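Local coordinates for protein dihydroxyacetone kinase (Citrobacter freundii, PDB 1UN8) that catalyses the ATP-dependent phosphorylation of dihydroxyacetone to dihydroxyacetone phosphate, working as a homodimer with a divalent metal ion, at residues 108-112 and 113-117; 179-182 and 183-187. All coordinates share one frame; numbering follows the deposited sequence.

Contact 1: residues 108-112 and 113-117; sequences VKNYT and GDRLN
Arg115 reaches back over the turn that starts its own helix and meets Asn110, the two side chains crossing at a slant. This is the strand-to-helix corner of a beta-alpha-beta unit: strand 104-109 ends, Asn110 sits at the centre of an inverse gamma turn, Tyr111 takes the N-cap position, and helix 112-127 sets off. The amide of Asn110 and the guanidinium of Arg115 lie 26° from coplanar. Arg115 NH1 gives a nearly straight hydrogen bond to Asn110 OD1 (2.8 Å), which lies close to the guanidinium plane, at its edge; a bend at chi3 (48°) folds the arginine chain toward the turn. A water that accepts from both Asn110 ND2 and Arg115 NH1 ties the same two groups a second time. Another nitrogen of the group, Arg115 NE, bonds to Tyr467 O of the second subunit, so the guanidinium links this corner to the dimer partner.

On the strand side, Val108 CG1 rests 3.4 Å from Asp114 CB. CG1 stands anti to the backbone N (chi1 180°), which turns this methyl to the helix. Across the first turn of the helix, Thr112 and Leu116 run side by side, with Thr112 CG2 3.5 Å from Leu116 CD1. Arg115 N binds Tyr111 O at 2.9 Å, an early bond of the helix.

Lys109 and Asp114 are both substrate-binding residues, and each has a direct partner: Lys109 NZ bonds to His65 NE2, Asp114 OD1 to Ser85 OG. The ring of Tyr111 packs edge-to-face with the catalytic His220. Lys109 NZ and Asp114 OD2, 4.4 Å apart, are bridged from one side by a water that accepts from Lys109 NZ and Lys109 N and donates to Asp114 OD2 at 3.0 Å.

Contact 2: residues 179-182 and 183-187; sequences AQYA and ASNTF
A chi1 of -173° swings the Tyr181 ring away from its own backbone N, and a chi1 of -78° sets Asn185 CG opposite its own carbonyl carbon; together they bring ring and amide to the C-terminal end of helix 172-184. Asn185 ND2 stands over the centre of the Tyr181 ring, 3.7 Å above its plane, and the ring and amide planes are 67° apart. The same nitrogen gives a hydrogen bond to Tyr181 O at 2.8 Å, with the acceptor close to the amide plane. The asparagine thus folds back on the last turn, held by one carbonyl and lying against the ring that belongs to the same residue.

One residue on, Ala182 O takes two donors. Asn185 N and Thr186 OG1 each lie 2.8 Å from Ala182 O and approach it from opposite faces of the carbonyl plane, well above and below it. Earlier in the turn the backbone pattern is still regular: Ser184 N bonds to Gln180 O at 2.9 Å. On the exposed side of the helix, Gln180 NE2 reaches Ser184 OG at 3.0 Å in a bent hydrogen bond.

The chain then enters strand 186-192, which pairs with strand 301-309; Asn185 already shares a backbone hydrogen bond with Val309, and Thr186 packs on Thr306 and Ile308. Ala182 and Ala183 turn their methyls to helix 155-167, against Ile161 and Val158. As the helical pattern gives out, the carbonyls of Tyr181 and Ala182 therefore gain side-chain donors, an amide and a hydroxyl supplied by Asn185 in the link and Thr186 at the start of the strand.

Overall arrangement
Contacts 1 and 2 sit at opposite kinds of junction within the DhaK region: 108-117 passes from strand into helix, 179-187 from helix into strand. They belong to different sheets, and their centres are 18 Å apart without touching, although strand 132-137 packs against parts of both. Each mixes buried and exposed residues. Contact 1 carries the charged groups and the substrate-binding residues, facing the substrate site on one side and the second subunit on the other. Contact 2 meets no other chain; its chemistry is uncharged, with amide and hydroxyl donors closing a helix end, small alanines packed inward and Gln180 and Ser184 at the surface.

Contact 1: residues 108-112 and 113-117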
# COMPACT_ATOMS: atom_id res chain seq x y z
N VAL A 108 3.36 16.33 18.88
CA VAL A 108 3.50 14.97 19.38
C VAL A 108 2.22 14.14 19.46
O VAL A 108 1.22 14.59 20.01
CB VAL A 108 4.15 14.98 20.78
CG1 VAL A 108 4.29 13.57 21.31
CG2 VAL A 108 5.50 15.65 20.69
N LYS A 109 2.26 12.92 18.92
CA LYS A 109 1.11 12.02 18.96
C LYS A 109 0.97 11.57 20.42
O LYS A 109 1.97 11.39 21.11
CB LYS A 109 1.33 10.82 18.02
CG LYS A 109 1.38 11.21 16.54
CD LYS A 109 1.34 10.00 15.60
CE LYS A 109 2.48 9.01 15.85
NZ LYS A 109 3.83 9.64 15.83
N ASN A 110 -0.26 11.40 20.88
CA ASN A 110 -0.50 11.04 22.28
C ASN A 110 -0.02 9.66 22.72
O ASN A 110 -0.77 8.69 22.67
CB ASN A 110 -1.98 11.19 22.61
CG ASN A 110 -2.22 11.52 24.08
OD1 ASN A 110 -1.31 11.44 24.90
ND2 ASN A 110 -3.46 11.89 24.41
N TYR A 111 1.23 9.57 23.15
CA TYR A 111 1.81 8.33 23.65
C TYR A 111 2.84 8.73 24.70
O TYR A 111 3.67 9.61 24.46
CB TYR A 111 2.34 7.48 22.50
CG TYR A 111 1.29 7.14 21.46
CD1 TYR A 111 1.24 7.83 20.26
CD2 TYR A 111 0.37 6.13 21.67
CE1 TYR A 111 0.29 7.53 19.30
CE2 TYR A 111 -0.59 5.82 20.72
CZ TYR A 111 -0.62 6.52 19.54
OH TYR A 111 -1.57 6.21 18.59
N THR A 112 2.78 8.09 25.87
CA THR A 112 3.70 8.39 26.96
C THR A 112 5.15 8.56 26.54
O THR A 112 5.77 9.58 26.83
CB THR A 112 3.65 7.29 28.02
OG1 THR A 112 2.30 7.13 28.45
CG2 THR A 112 4.51 7.67 29.23
N GLY A 113 5.70 7.56 25.86
CA GLY A 113 7.08 7.64 25.42
C GLY A 113 7.43 8.93 24.71
O GLY A 113 8.44 9.56 25.01
N ASP A 114 6.59 9.35 23.77
CA ASP A 114 6.85 10.57 23.04
C ASP A 114 6.64 11.81 23.89
O ASP A 114 7.42 12.76 23.83
CB ASP A 114 5.96 10.66 21.80
CG ASP A 114 6.32 9.63 20.77
OD1 ASP A 114 7.43 9.05 20.90
OD2 ASP A 114 5.52 9.39 19.84
N ARG A 115 5.57 11.81 24.69
CA ARG A 115 5.27 12.94 25.54
C ARG A 115 6.40 13.18 26.53
O ARG A 115 6.84 14.31 26.72
CB ARG A 115 3.96 12.69 26.29
CG ARG A 115 2.75 12.61 25.36
CD ARG A 115 1.47 12.28 26.10
NE ARG A 115 1.26 13.10 27.29
CZ ARG A 115 0.07 13.48 27.74
NH1 ARG A 115 -1.04 13.11 27.09
NH2 ARG A 115 -0.03 14.21 28.83
N LEU A 116 6.87 12.11 27.16
CA LEU A 116 7.94 12.24 28.12
C LEU A 116 9.28 12.60 27.48
O LEU A 116 10.03 13.42 28.02
CB LEU A 116 8.10 10.95 28.93
CG LEU A 116 6.90 10.55 29.79
CD1 LEU A 116 7.26 9.34 30.62
CD2 LEU A 116 6.49 11.71 30.69
N ASN A 117 9.60 12.01 26.34
CA ASN A 117 10.88 12.30 25.72
C ASN A 117 10.96 13.63 25.00
O ASN A 117 11.96 14.32 25.10
CB ASN A 117 11.31 11.17 24.79
CG ASN A 117 11.98 10.05 25.53
OD1 ASN A 117 11.93 9.98 26.77
ND2 ASN A 117 12.61 9.14 24.79
O HOH W 1 4.80 11.63 18.05
O HOH W 2 -4.30 13.49 26.85

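Contact 2: residues 179-182 and 183-187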
# COMPACT_ATOMS: atom_id res chain seq x y z
N ALA A 179 -2.66 25.41 15.28
CA ALA A 179 -2.37 23.98 15.32
C ALA A 179 -3.32 23.31 16.30
O ALA A 179 -3.88 22.24 16.02
CB ALA A 179 -0.94 23.75 15.74
N GLN A 180 -3.50 23.93 17.46
CA GLN A 180 -4.39 23.37 18.47
C GLN A 180 -5.82 23.42 17.94
O GLN A 180 -6.60 22.49 18.14
CB GLN A 180 -4.25 24.17 19.77
CG GLN A 180 -5.30 23.83 20.84
CD GLN A 180 -5.20 22.40 21.38
OE1 GLN A 180 -4.28 22.07 22.14
NE2 GLN A 180 -6.14 21.55 21.00
N TYR A 181 -6.16 24.50 17.26
CA TYR A 181 -7.50 24.66 16.71
C TYR A 181 -7.79 23.53 15.72
O TYR A 181 -8.89 22.97 15.70
CB TYR A 181 -7.63 26.02 16.01
CG TYR A 181 -9.04 26.34 15.55
CD1 TYR A 181 -10.10 26.44 16.46
CD2 TYR A 181 -9.32 26.55 14.20
CE1 TYR A 181 -11.40 26.73 16.04
CE2 TYR A 181 -10.62 26.84 13.76
CZ TYR A 181 -11.65 26.93 14.68
OH TYR A 181 -12.92 27.24 14.25
N ALA A 182 -6.81 23.20 14.89
CA ALA A 182 -6.99 22.12 13.93
C ALA A 182 -7.18 20.80 14.68
O ALA A 182 -8.12 20.05 14.42
CB ALA A 182 -5.77 22.02 13.00
N ALA A 183 -6.29 20.53 15.62
CA ALA A 183 -6.38 19.32 16.41
C ALA A 183 -7.79 19.15 16.95
O ALA A 183 -8.45 18.14 16.70
CB ALA A 183 -5.37 19.36 17.56
N SER A 184 -8.27 20.15 17.68
CA SER A 184 -9.60 20.12 18.28
C SER A 184 -10.73 19.84 17.29
O SER A 184 -11.83 19.47 17.68
CB SER A 184 -9.89 21.44 19.00
OG SER A 184 -9.00 21.61 20.09
N ASN A 185 -10.45 20.02 16.01
CA ASN A 185 -11.45 19.78 14.98
C ASN A 185 -11.14 18.54 14.15
O ASN A 185 -11.67 18.37 13.05
CB ASN A 185 -11.55 21.01 14.08
CG ASN A 185 -12.35 22.13 14.71
OD1 ASN A 185 -13.58 22.10 14.70
ND2 ASN A 185 -11.66 23.11 15.28
N THR A 186 -10.29 17.67 14.68
CA THR A 186 -9.91 16.47 13.97
C THR A 186 -10.36 15.22 14.73
O THR A 186 -10.09 15.07 15.92
CB THR A 186 -8.39 16.44 13.74
OG1 THR A 186 -8.01 17.59 12.99
CG2 THR A 186 -7.98 15.19 12.97
N PHE A 187 -11.07 14.35 14.02
CA PHE A 187 -11.59 13.11 14.60
C PHE A 187 -11.26 11.92 13.70
O PHE A 187 -11.55 11.92 12.50
CB PHE A 187 -13.10 13.24 14.81
CG PHE A 187 -13.51 14.52 15.49
CD1 PHE A 187 -13.60 15.71 14.78
CD2 PHE A 187 -13.74 14.55 16.87
CE1 PHE A 187 -13.89 16.91 15.42
CE2 PHE A 187 -14.04 15.74 17.52
CZ PHE A 187 -14.11 16.92 16.79